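Local coordinates for protein pyruvate kinase 1 (Trypanosoma brucei brucei, PDB 4KCT) that catalyses the transfer of a phosphate group from phosphoenolpyruvate to ADP, giving pyruvate and ATP, and also has an intrinsic decarboxylase activity, at residues 209-215 with 236-242; 214-220 with 251-256; 84-88 with 192-196. One frame throughout, in Å; residues are numbered along the deposited sequence.

Contact 1: residues 209-215 with 236-242; sequences IFASFIR and IISKIEN. With MG (magnesium ion), chain C; PYR (pyruvic acid), chain E.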
loop_
_atom_site.group_PDB
_atom_site.type_symbol
_atom_site.label_atom_id
_atom_site.label_comp_id
_atom_site.label_asym_id
_atom_site.label_seq_id
_atom_site.Cartn_x
_atom_site.Cartn_y
_atom_site.Cartn_z
ATOM N N ILE A 209 -14.982 -23.812 -29.087
ATOM C CA ILE A 209 -15.126 -25.135 -28.513
ATOM C C ILE A 209 -14.884 -25.028 -27.010
ATOM O O ILE A 209 -13.914 -24.405 -26.588
ATOM C CB ILE A 209 -14.031 -26.076 -29.059
ATOM C CG1 ILE A 209 -13.984 -26.020 -30.597
ATOM C CG2 ILE A 209 -14.238 -27.505 -28.534
ATOM C CD1 ILE A 209 -15.294 -26.420 -31.277
ATOM N N PHE A 210 -15.771 -25.606 -26.211
ATOM C CA PHE A 210 -15.497 -25.839 -24.812
ATOM C C PHE A 210 -14.979 -27.271 -24.700
ATOM O O PHE A 210 -15.757 -28.222 -24.819
ATOM C CB PHE A 210 -16.789 -25.714 -23.970
ATOM C CG PHE A 210 -17.440 -24.348 -24.014
ATOM C CD1 PHE A 210 -16.755 -23.230 -24.479
ATOM C CD2 PHE A 210 -18.727 -24.181 -23.512
ATOM C CE1 PHE A 210 -17.354 -21.971 -24.469
ATOM C CE2 PHE A 210 -19.308 -22.919 -23.443
ATOM C CZ PHE A 210 -18.632 -21.817 -23.941
ATOM N N ALA A 211 -13.665 -27.420 -24.538
ATOM C CA ALA A 211 -13.012 -28.724 -24.676
ATOM C C ALA A 211 -12.952 -29.400 -23.319
ATOM O O ALA A 211 -12.355 -28.868 -22.375
ATOM C CB ALA A 211 -11.597 -28.554 -25.241
ATOM N N SER A 212 -13.593 -30.563 -23.218
ATOM C CA SER A 212 -13.758 -31.254 -21.945
ATOM C C SER A 212 -12.489 -31.893 -21.430
ATOM O O SER A 212 -11.638 -32.399 -22.220
ATOM C CB SER A 212 -14.872 -32.299 -22.033
ATOM O OG SER A 212 -16.135 -31.665 -22.132
ATOM N N PHE A 213 -12.357 -31.870 -20.106
ATOM C CA PHE A 213 -11.306 -32.623 -19.389
ATOM C C PHE A 213 -9.901 -32.367 -19.907
ATOM O O PHE A 213 -9.100 -33.304 -20.055
ATOM C CB PHE A 213 -11.605 -34.142 -19.408
ATOM C CG PHE A 213 -12.094 -34.664 -18.091
ATOM C CD1 PHE A 213 -11.185 -34.966 -17.070
ATOM C CD2 PHE A 213 -13.467 -34.660 -17.793
ATOM C CE1 PHE A 213 -11.635 -35.353 -15.808
ATOM C CE2 PHE A 213 -13.922 -35.055 -16.536
ATOM C CZ PHE A 213 -13.003 -35.371 -15.531
ATOM N N ILE A 214 -9.550 -31.098 -20.064
ATOM C CA ILE A 214 -8.191 -30.758 -20.474
ATOM C C ILE A 214 -7.218 -30.948 -19.295
ATOM O O ILE A 214 -7.385 -30.343 -18.217
ATOM C CB ILE A 214 -8.124 -29.310 -21.031
ATOM C CG1 ILE A 214 -8.937 -29.209 -22.350
ATOM C CG2 ILE A 214 -6.674 -28.868 -21.243
ATOM C CD1 ILE A 214 -8.428 -30.101 -23.495
ATOM N N ARG A 215 -6.226 -31.811 -19.496
ATOM C CA ARG A 215 -5.330 -32.140 -18.406
ATOM C C ARG A 215 -3.963 -31.498 -18.563
ATOM O O ARG A 215 -3.255 -31.309 -17.574
ATOM C CB ARG A 215 -5.227 -33.653 -18.220
ATOM C CG ARG A 215 -6.539 -34.294 -17.771
ATOM C CD ARG A 215 -6.769 -35.641 -18.451
ATOM N NE ARG A 215 -7.461 -35.536 -19.746
ATOM C CZ ARG A 215 -7.316 -36.419 -20.735
ATOM N NH1 ARG A 215 -8.007 -36.296 -21.870
ATOM N NH2 ARG A 215 -6.511 -37.456 -20.567
ATOM N N ILE A 236 -10.480 -21.985 -28.518
ATOM C CA ILE A 236 -10.523 -23.146 -27.628
ATOM C C ILE A 236 -10.611 -22.695 -26.166
ATOM O O ILE A 236 -9.737 -21.987 -25.674
ATOM C CB ILE A 236 -9.312 -24.063 -27.820
ATOM C CG1 ILE A 236 -9.318 -24.639 -29.239
ATOM C CG2 ILE A 236 -9.319 -25.176 -26.767
ATOM C CD1 ILE A 236 -8.087 -25.459 -29.578
ATOM N N ILE A 237 -11.743 -22.995 -25.535
ATOM C CA ILE A 237 -11.933 -22.711 -24.127
ATOM C C ILE A 237 -11.716 -24.030 -23.389
ATOM O O ILE A 237 -12.506 -24.977 -23.547
ATOM C CB ILE A 237 -13.370 -22.190 -23.837
ATOM C CG1 ILE A 237 -13.712 -20.953 -24.688
ATOM C CG2 ILE A 237 -13.552 -21.871 -22.336
ATOM C CD1 ILE A 237 -12.666 -19.858 -24.626
ATOM N N SER A 238 -10.622 -24.132 -22.629
ATOM C CA SER A 238 -10.295 -25.408 -22.001
ATOM C C SER A 238 -11.082 -25.563 -20.718
ATOM O O SER A 238 -11.102 -24.648 -19.887
ATOM C CB SER A 238 -8.789 -25.492 -21.718
ATOM O OG SER A 238 -8.075 -25.577 -22.949
ATOM N N LYS A 239 -11.756 -26.708 -20.554
ATOM C CA LYS A 239 -12.516 -26.950 -19.329
ATOM C C LYS A 239 -11.644 -27.663 -18.322
ATOM O O LYS A 239 -11.014 -28.677 -18.631
ATOM C CB LYS A 239 -13.774 -27.773 -19.604
ATOM C CG LYS A 239 -14.667 -27.132 -20.671
ATOM C CD LYS A 239 -15.777 -28.092 -21.126
ATOM C CE LYS A 239 -16.525 -28.702 -19.954
ATOM N NZ LYS A 239 -17.547 -29.673 -20.463
ATOM N N ILE A 240 -11.482 -27.032 -17.175
ATOM C CA ILE A 240 -10.700 -27.604 -16.090
ATOM C C ILE A 240 -11.627 -28.439 -15.201
ATOM O O ILE A 240 -12.523 -27.892 -14.525
ATOM C CB ILE A 240 -10.060 -26.473 -15.258
ATOM C CG1 ILE A 240 -9.237 -25.560 -16.160
ATOM C CG2 ILE A 240 -9.240 -27.032 -14.072
ATOM C CD1 ILE A 240 -8.092 -26.270 -16.882
ATOM N N GLU A 241 -11.403 -29.756 -15.171
ATOM C CA GLU A 241 -12.372 -30.658 -14.575
ATOM C C GLU A 241 -11.770 -31.637 -13.575
ATOM O O GLU A 241 -12.485 -32.498 -13.069
ATOM C CB GLU A 241 -13.120 -31.461 -15.666
ATOM C CG GLU A 241 -13.577 -30.644 -16.845
ATOM C CD GLU A 241 -14.820 -31.224 -17.505
ATOM O OE1 GLU A 241 -15.886 -31.256 -16.845
ATOM O OE2 GLU A 241 -14.772 -31.490 -18.711
ATOM N N ASN A 242 -10.447 -31.583 -13.377
ATOM C CA ASN A 242 -9.779 -32.522 -12.464
ATOM C C ASN A 242 -8.457 -31.955 -11.968
ATOM O O ASN A 242 -8.094 -30.817 -12.320
ATOM C CB ASN A 242 -9.566 -33.913 -13.139
ATOM C CG ASN A 242 -8.301 -33.969 -14.012
ATOM O OD1 ASN A 242 -7.912 -32.975 -14.643
ATOM N ND2 ASN A 242 -7.687 -35.161 -14.090
HETATM MG MG MG C . -17.821 -31.649 -17.064
HETATM C C PYR E . -18.952 -29.597 -15.596
HETATM O O PYR E . -19.285 -28.733 -14.738
HETATM O OXT PYR E . -18.363 -30.655 -15.233
HETATM C CA PYR E . -19.131 -29.310 -17.053
HETATM O O3 PYR E . -18.836 -30.168 -17.904
HETATM C CB PYR E . -19.565 -27.933 -17.489
HETATM O O HOH W 1 -9.150 -30.960 -16.275
HETATM O O HOH W 2 -17.001 -32.717 -18.944
HETATM O O HOH W 3 -19.654 -32.650 -17.491
#
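Phe213, in a left-handed conformation (phi 53°, psi 49°), gives its backbone N not to a backbone carbonyl but to a carboxylate that also holds magnesium: Phe213 N to Glu241 OE2 is 2.8 Å, and Glu241 OE1 lies 2.0 Å from MG. The pair belongs to a beta-alpha-beta unit of the TIM barrel, strands 208-211 and 235-240 joined through helix 217-227. Strands 209-211 and 236-240 run parallel at 28°, 4.7 Å apart at closest approach. Three backbone bonds fix their register: Ile237 N to Ile209 O (2.8 Å), Ala211 N to Ile237 O (2.9 Å) and Lys239 N to Ala211 O (2.9 Å); Ile214 N to Lys239 O (3.2 Å) follows. Phe210 and Ile237 share one face, with Phe210 CD1 3.6 Å from Ile237 CB. On the other face, Ile236 and Ser238 meet helix 217-227.

At the C-terminal ends of these strands the side chains reach the active site. Lys239 NZ donates to Ser212 OG (3.0 Å) and to PYR O3 (2.9 Å), and pairs with Asp84; Ser212 OG also bonds Thr85 O. Pyruvate chelates MG through OXT and O3, Asp265 and two waters completing the shell with Glu241. The ring of Phe213 covers the aliphatic part of this ligating residue in a CH-pi contact, Glu241 CB standing 3.8 Å from its centroid and 11° off the normal.

Contact 2: residues 214-220 with 251-256; sequences IRTAEQV and SIIEAS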
loop_
_atom_site.group_PDB
_atom_site.type_symbol
_atom_site.label_atom_id
_atom_site.label_comp_id
_atom_site.label_asym_id
_atom_site.label_seq_id
_atom_site.Cartn_x
_atom_site.Cartn_y
_atom_site.Cartn_z
ATOM N N ILE A 214 -9.550 -31.098 -20.064
ATOM C CA ILE A 214 -8.191 -30.758 -20.474
ATOM C C ILE A 214 -7.218 -30.948 -19.295
ATOM O O ILE A 214 -7.385 -30.343 -18.217
ATOM C CB ILE A 214 -8.124 -29.310 -21.031
ATOM C CG1 ILE A 214 -8.937 -29.209 -22.350
ATOM C CG2 ILE A 214 -6.674 -28.868 -21.243
ATOM C CD1 ILE A 214 -8.428 -30.101 -23.495
ATOM N N ARG A 215 -6.226 -31.811 -19.496
ATOM C CA ARG A 215 -5.330 -32.140 -18.406
ATOM C C ARG A 215 -3.963 -31.498 -18.563
ATOM O O ARG A 215 -3.255 -31.309 -17.574
ATOM C CB ARG A 215 -5.227 -33.653 -18.220
ATOM C CG ARG A 215 -6.539 -34.294 -17.771
ATOM C CD ARG A 215 -6.769 -35.641 -18.451
ATOM N NE ARG A 215 -7.461 -35.536 -19.746
ATOM C CZ ARG A 215 -7.316 -36.419 -20.735
ATOM N NH1 ARG A 215 -8.007 -36.296 -21.870
ATOM N NH2 ARG A 215 -6.511 -37.456 -20.567
ATOM N N THR A 216 -3.583 -31.186 -19.811
ATOM C CA THR A 216 -2.245 -30.648 -20.123
ATOM C C THR A 216 -2.349 -29.661 -21.273
ATOM O O THR A 216 -3.286 -29.727 -22.084
ATOM C CB THR A 216 -1.257 -31.767 -20.591
ATOM O OG1 THR A 216 -1.740 -32.325 -21.812
ATOM C CG2 THR A 216 -1.127 -32.882 -19.551
ATOM N N ALA A 217 -1.291 -28.871 -21.451
ATOM C CA ALA A 217 -1.157 -28.020 -22.624
ATOM C C ALA A 217 -1.085 -28.840 -23.916
ATOM O O ALA A 217 -1.559 -28.398 -24.958
ATOM C CB ALA A 217 0.071 -27.120 -22.501
ATOM N N GLU A 218 -0.458 -30.013 -23.865
ATOM C CA GLU A 218 -0.358 -30.843 -25.076
ATOM C C GLU A 218 -1.749 -31.268 -25.573
ATOM O O GLU A 218 -2.035 -31.256 -26.777
ATOM C CB GLU A 218 0.538 -32.064 -24.837
ATOM C CG GLU A 218 0.836 -32.865 -26.099
ATOM C CD GLU A 218 1.372 -32.008 -27.256
ATOM O OE1 GLU A 218 0.979 -32.268 -28.416
ATOM O OE2 GLU A 218 2.174 -31.069 -27.009
ATOM N N GLN A 219 -2.647 -31.554 -24.640
ATOM C CA GLN A 219 -4.023 -31.836 -25.017
ATOM C C GLN A 219 -4.716 -30.668 -25.723
ATOM O O GLN A 219 -5.504 -30.882 -26.660
ATOM C CB GLN A 219 -4.824 -32.248 -23.800
ATOM C CG GLN A 219 -4.353 -33.541 -23.199
ATOM C CD GLN A 219 -5.451 -34.236 -22.460
ATOM O OE1 GLN A 219 -6.233 -33.601 -21.755
ATOM N NE2 GLN A 219 -5.580 -35.541 -22.684
ATOM N N VAL A 220 -4.501 -29.445 -25.242
ATOM C CA VAL A 220 -5.035 -28.271 -25.963
ATOM C C VAL A 220 -4.539 -28.238 -27.413
ATOM O O VAL A 220 -5.324 -28.032 -28.345
ATOM C CB VAL A 220 -4.666 -26.942 -25.272
ATOM C CG1 VAL A 220 -5.309 -25.782 -26.008
ATOM C CG2 VAL A 220 -5.112 -26.956 -23.801
ATOM N N SER A 251 0.285 -23.553 -17.948
ATOM C CA SER A 251 0.579 -23.952 -19.320
ATOM C C SER A 251 -0.706 -24.170 -20.130
ATOM O O SER A 251 -0.737 -23.924 -21.339
ATOM C CB SER A 251 1.454 -25.217 -19.349
ATOM O OG SER A 251 0.758 -26.317 -18.781
ATOM N N ILE A 252 -1.770 -24.627 -19.477
ATOM C CA ILE A 252 -3.050 -24.729 -20.160
ATOM C C ILE A 252 -3.605 -23.347 -20.578
ATOM O O ILE A 252 -4.032 -23.167 -21.713
ATOM C CB ILE A 252 -4.081 -25.519 -19.328
ATOM C CG1 ILE A 252 -3.636 -26.984 -19.239
ATOM C CG2 ILE A 252 -5.496 -25.416 -19.949
ATOM C CD1 ILE A 252 -4.321 -27.762 -18.120
ATOM N N ILE A 253 -3.516 -22.371 -19.686
ATOM C CA ILE A 253 -3.994 -21.030 -19.994
ATOM C C ILE A 253 -3.180 -20.500 -21.160
ATOM O O ILE A 253 -3.731 -19.992 -22.129
ATOM C CB ILE A 253 -3.796 -20.080 -18.799
ATOM C CG1 ILE A 253 -4.884 -20.321 -17.740
ATOM C CG2 ILE A 253 -3.810 -18.639 -19.272
ATOM C CD1 ILE A 253 -4.634 -19.588 -16.421
ATOM N N GLU A 254 -1.871 -20.728 -21.109
ATOM C CA GLU A 254 -0.984 -20.304 -22.186
ATOM C C GLU A 254 -1.416 -20.860 -23.558
ATOM O O GLU A 254 -1.406 -20.137 -24.554
ATOM C CB GLU A 254 0.461 -20.714 -21.875
ATOM C CG GLU A 254 1.381 -20.630 -23.075
ATOM C CD GLU A 254 2.048 -19.280 -23.177
ATOM O OE1 GLU A 254 2.675 -18.850 -22.183
ATOM O OE2 GLU A 254 1.906 -18.627 -24.234
ATOM N N ALA A 255 -1.751 -22.150 -23.617
ATOM C CA ALA A 255 -2.115 -22.786 -24.892
ATOM C C ALA A 255 -3.535 -22.449 -25.373
ATOM O O ALA A 255 -3.876 -22.694 -26.546
ATOM C CB ALA A 255 -1.933 -24.310 -24.795
ATOM N N SER A 256 -4.389 -21.975 -24.453
ATOM C CA SER A 256 -5.828 -21.882 -24.708
ATOM C C SER A 256 -6.199 -20.462 -25.083
ATOM O O SER A 256 -5.433 -19.537 -24.828
ATOM C CB SER A 256 -6.625 -22.309 -23.449
ATOM O OG SER A 256 -6.275 -23.621 -23.054
HETATM O O HOH W 4 0.817 -28.936 -19.317
#
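Ile252 lies across the start of helix 217-227, its CG1 3.6 Å from Thr216 C and 3.7 Å from Ala217 N, and its CD1 3.7 Å from Arg215 O. Both segments belong to the outer helical layer of the TIM barrel: one opens the helix after strand 208-211, the other ends helix 249-255, which lies between strands 235-240 and 258-262. No hydrogen bond passes directly between them, and the 306 Å² they bury comes mostly from Ile252, Val220, Ala217 and Ala255, against side chains and backbone alike.

The geometry points to close apposition. Ala217 and Ile252 have their CA atoms 4.5 Å apart, a spacing that the methyl side chain of Ala217 permits. One helical turn further on, Val220 packs on Ala255, CB to CB 3.8 Å, while Ala217 CB is 4.1 Å from Ala255 CB. Ile252 CG2 fills the space on the barrel side, 3.9 Å from Ile214 CG2 and 4.2 Å from Val220 CG2; Ser238 of strand 235-240 lines the floor beneath.

Each helix end is secured by a hydroxyl. Thr216 is the N-cap of helix 217-227, its OG1 accepting from Gln219 N at 3.1 Å, and Gln219 OE1 in turn takes Arg215 N at 2.9 Å. Ser256, the first residue to leave helical angles, returns its OG to Ile252 O at 2.7 Å and also bonds Ser238. Ser251 OG, a partner of Asn248 O, reaches across through water 4, 2.7 Å from that OG; the same water accepts from Ala217 N at 3.0 Å.

Contact 3: residues 84-88 with 192-196; sequences DTKGP and EKDRK. With K (potassium ion), chain D.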
loop_
_atom_site.group_PDB
_atom_site.type_symbol
_atom_site.label_atom_id
_atom_site.label_comp_id
_atom_site.label_asym_id
_atom_site.label_seq_id
_atom_site.Cartn_x
_atom_site.Cartn_y
_atom_site.Cartn_z
ATOM N N ASP A 84 -19.671 -27.839 -26.883
ATOM C CA ASP A 84 -19.064 -28.401 -25.663
ATOM C C ASP A 84 -18.894 -29.915 -25.837
ATOM O O ASP A 84 -19.879 -30.628 -25.977
ATOM C CB ASP A 84 -19.956 -28.071 -24.436
ATOM C CG ASP A 84 -19.311 -28.455 -23.098
ATOM O OD1 ASP A 84 -18.862 -29.610 -22.969
ATOM O OD2 ASP A 84 -19.304 -27.617 -22.146
ATOM N N THR A 85 -17.646 -30.392 -25.913
ATOM C CA THR A 85 -17.397 -31.778 -26.357
ATOM C C THR A 85 -17.821 -32.796 -25.294
ATOM O O THR A 85 -17.840 -32.502 -24.093
ATOM C CB THR A 85 -15.909 -32.014 -26.706
ATOM O OG1 THR A 85 -15.122 -31.770 -25.545
ATOM C CG2 THR A 85 -15.479 -31.061 -27.820
ATOM N N LYS A 86 -18.140 -34.000 -25.730
ATOM C CA LYS A 86 -18.360 -35.107 -24.794
ATOM C C LYS A 86 -17.075 -35.402 -23.994
ATOM O O LYS A 86 -17.103 -35.479 -22.793
ATOM C CB LYS A 86 -18.813 -36.374 -25.554
ATOM C CG LYS A 86 -19.402 -37.452 -24.655
ATOM C CD LYS A 86 -19.814 -38.674 -25.483
ATOM C CE LYS A 86 -20.948 -39.445 -24.834
ATOM N NZ LYS A 86 -20.722 -39.615 -23.375
ATOM N N GLY A 87 -15.956 -35.556 -24.680
ATOM C CA GLY A 87 -14.693 -35.744 -23.992
ATOM C C GLY A 87 -14.487 -37.188 -23.557
ATOM O O GLY A 87 -15.318 -38.054 -23.835
ATOM N N PRO A 88 -13.371 -37.451 -22.892
ATOM C CA PRO A 88 -12.951 -38.788 -22.496
ATOM C C PRO A 88 -13.762 -39.253 -21.312
ATOM O O PRO A 88 -14.311 -38.423 -20.567
ATOM C CB PRO A 88 -11.491 -38.573 -22.069
ATOM C CG PRO A 88 -11.482 -37.177 -21.539
ATOM C CD PRO A 88 -12.416 -36.416 -22.445
ATOM N N GLU A 192 -12.677 -40.531 -30.936
ATOM C CA GLU A 192 -13.199 -40.625 -32.313
ATOM C C GLU A 192 -14.558 -39.950 -32.434
ATOM O O GLU A 192 -14.799 -39.206 -33.380
ATOM C CB GLU A 192 -13.276 -42.082 -32.809
ATOM C CG GLU A 192 -13.374 -42.182 -34.331
ATOM C CD GLU A 192 -12.062 -41.814 -35.027
ATOM O OE1 GLU A 192 -12.094 -41.144 -36.090
ATOM O OE2 GLU A 192 -10.997 -42.169 -34.489
ATOM N N LYS A 193 -15.369 -40.046 -31.389
ATOM C CA LYS A 193 -16.590 -39.269 -31.357
ATOM C C LYS A 193 -16.300 -37.771 -31.411
ATOM O O LYS A 193 -16.950 -37.040 -32.151
ATOM C CB LYS A 193 -17.438 -39.587 -30.124
ATOM C CG LYS A 193 -18.858 -39.034 -30.242
ATOM C CD LYS A 193 -19.329 -38.319 -28.980
ATOM C CE LYS A 193 -20.847 -38.172 -28.970
ATOM N NZ LYS A 193 -21.322 -36.874 -29.540
ATOM N N ASP A 194 -15.384 -37.312 -30.565
ATOM C CA ASP A 194 -15.043 -35.880 -30.494
ATOM C C ASP A 194 -14.565 -35.343 -31.855
ATOM O O ASP A 194 -14.938 -34.247 -32.268
ATOM C CB ASP A 194 -13.949 -35.630 -29.444
ATOM C CG ASP A 194 -14.445 -35.819 -27.988
ATOM O OD1 ASP A 194 -15.682 -35.728 -27.718
ATOM O OD2 ASP A 194 -13.567 -36.023 -27.106
ATOM N N ARG A 195 -13.815 -36.163 -32.586
ATOM C CA ARG A 195 -13.369 -35.784 -33.933
ATOM C C ARG A 195 -14.492 -35.495 -34.878
ATOM O O ARG A 195 -14.433 -34.543 -35.636
ATOM C CB ARG A 195 -12.509 -36.875 -34.527
ATOM C CG ARG A 195 -11.130 -36.862 -33.971
ATOM C CD ARG A 195 -10.132 -37.414 -34.961
ATOM N NE ARG A 195 -8.860 -37.532 -34.293
ATOM C CZ ARG A 195 -7.883 -36.655 -34.417
ATOM N NH1 ARG A 195 -7.957 -35.707 -35.339
ATOM N NH2 ARG A 195 -6.803 -36.775 -33.671
ATOM N N LYS A 196 -15.436 -36.416 -34.976
ATOM C CA LYS A 196 -16.590 -36.175 -35.826
ATOM C C LYS A 196 -17.347 -34.929 -35.361
ATOM O O LYS A 196 -17.889 -34.188 -36.176
ATOM C CB LYS A 196 -17.515 -37.391 -35.835
ATOM C CG LYS A 196 -16.801 -38.678 -36.226
ATOM C CD LYS A 196 -17.461 -39.360 -37.412
ATOM C CE LYS A 196 -16.751 -40.672 -37.767
ATOM N NZ LYS A 196 -16.812 -41.678 -36.661
HETATM K K K D . -20.067 -31.962 -22.567
HETATM O O HOH W 5 -13.024 -33.276 -26.069
HETATM O O HOH W 6 -17.852 -34.390 -28.460
HETATM O O HOH W 7 -18.593 -33.582 -21.145
HETATM O O HOH W 8 -16.146 -38.658 -26.507
HETATM O O HOH W 9 -20.659 -31.255 -19.819
#
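This is a polar, water-mediated contact between a loop and a helix at the C-terminal end of the TIM barrel, beside strand 80-84: residues 84-88 leave that strand, and residues 192-196 form the beginning of helix 192-204. The 103 residues between them include all the strands of the seven-stranded mixed sheet, the B domain that pyruvate kinases insert between the third barrel strand and its helix, so the two segments meet where the chain leaves the barrel and where it returns.

The evidence centres on Asp194, which alone supplies 69 Å² of the 192 Å² buried. Its OD1 accepts from Gly87 N at 3.1 Å with an N-H...O angle of 169°. Water 6 links that OD1 (2.7 Å) to Lys86 N (2.8 Å), and water 8 links it (3.2 Å) to Gly87 O (2.9 Å). Gly87 adopts phi 82° and psi -178°, where a CB would press on the preceding carbonyl O and clash with Pro88 CD. Alongside, the aliphatic chains of Lys86 and Lys193 touch, CD to CD 3.5 Å; Lys193 NZ forms a salt bridge with Asp197.

The other side of the loop binds potassium. Asp84 OD1 lies 2.7 Å and Thr85 O 2.8 Å from K, Asn52 and Ser54 adding protein ligands, and water 7, 2.6 Å from K, donates to Lys86 O at 2.9 Å. Asp194 OD1 thus takes the Gly87 amide directly and the Lys86 amide through water 6, while K takes Thr85 O and Asp84 OD1, consistent with a loop tied on two sides by opposite charges.

How the contacts relate
Contacts 1 and 2 share Ile214 and Arg215, and their centres lie 8 Å apart; Ser238 OG of contact 1 and Ser256 OG of contact 2 are 2.7 Å apart, a probable hydrogen bond between strand 235-240 and the residue that follows helix 249-255. Contact 3 sits about 12 Å from contact 1, centre to centre, yet bears directly on it: Lys239 NZ is 2.8 Å from Asp84 OD1 in a salt bridge, and Ser212 OG is 2.7 Å from Thr85 O. These links connect the potassium site to the magnesium-pyruvate site. Contacts 2 and 3, with centres about 17 Å apart, meet through Arg215 NH1 and Pro88 CG at 3.6 Å.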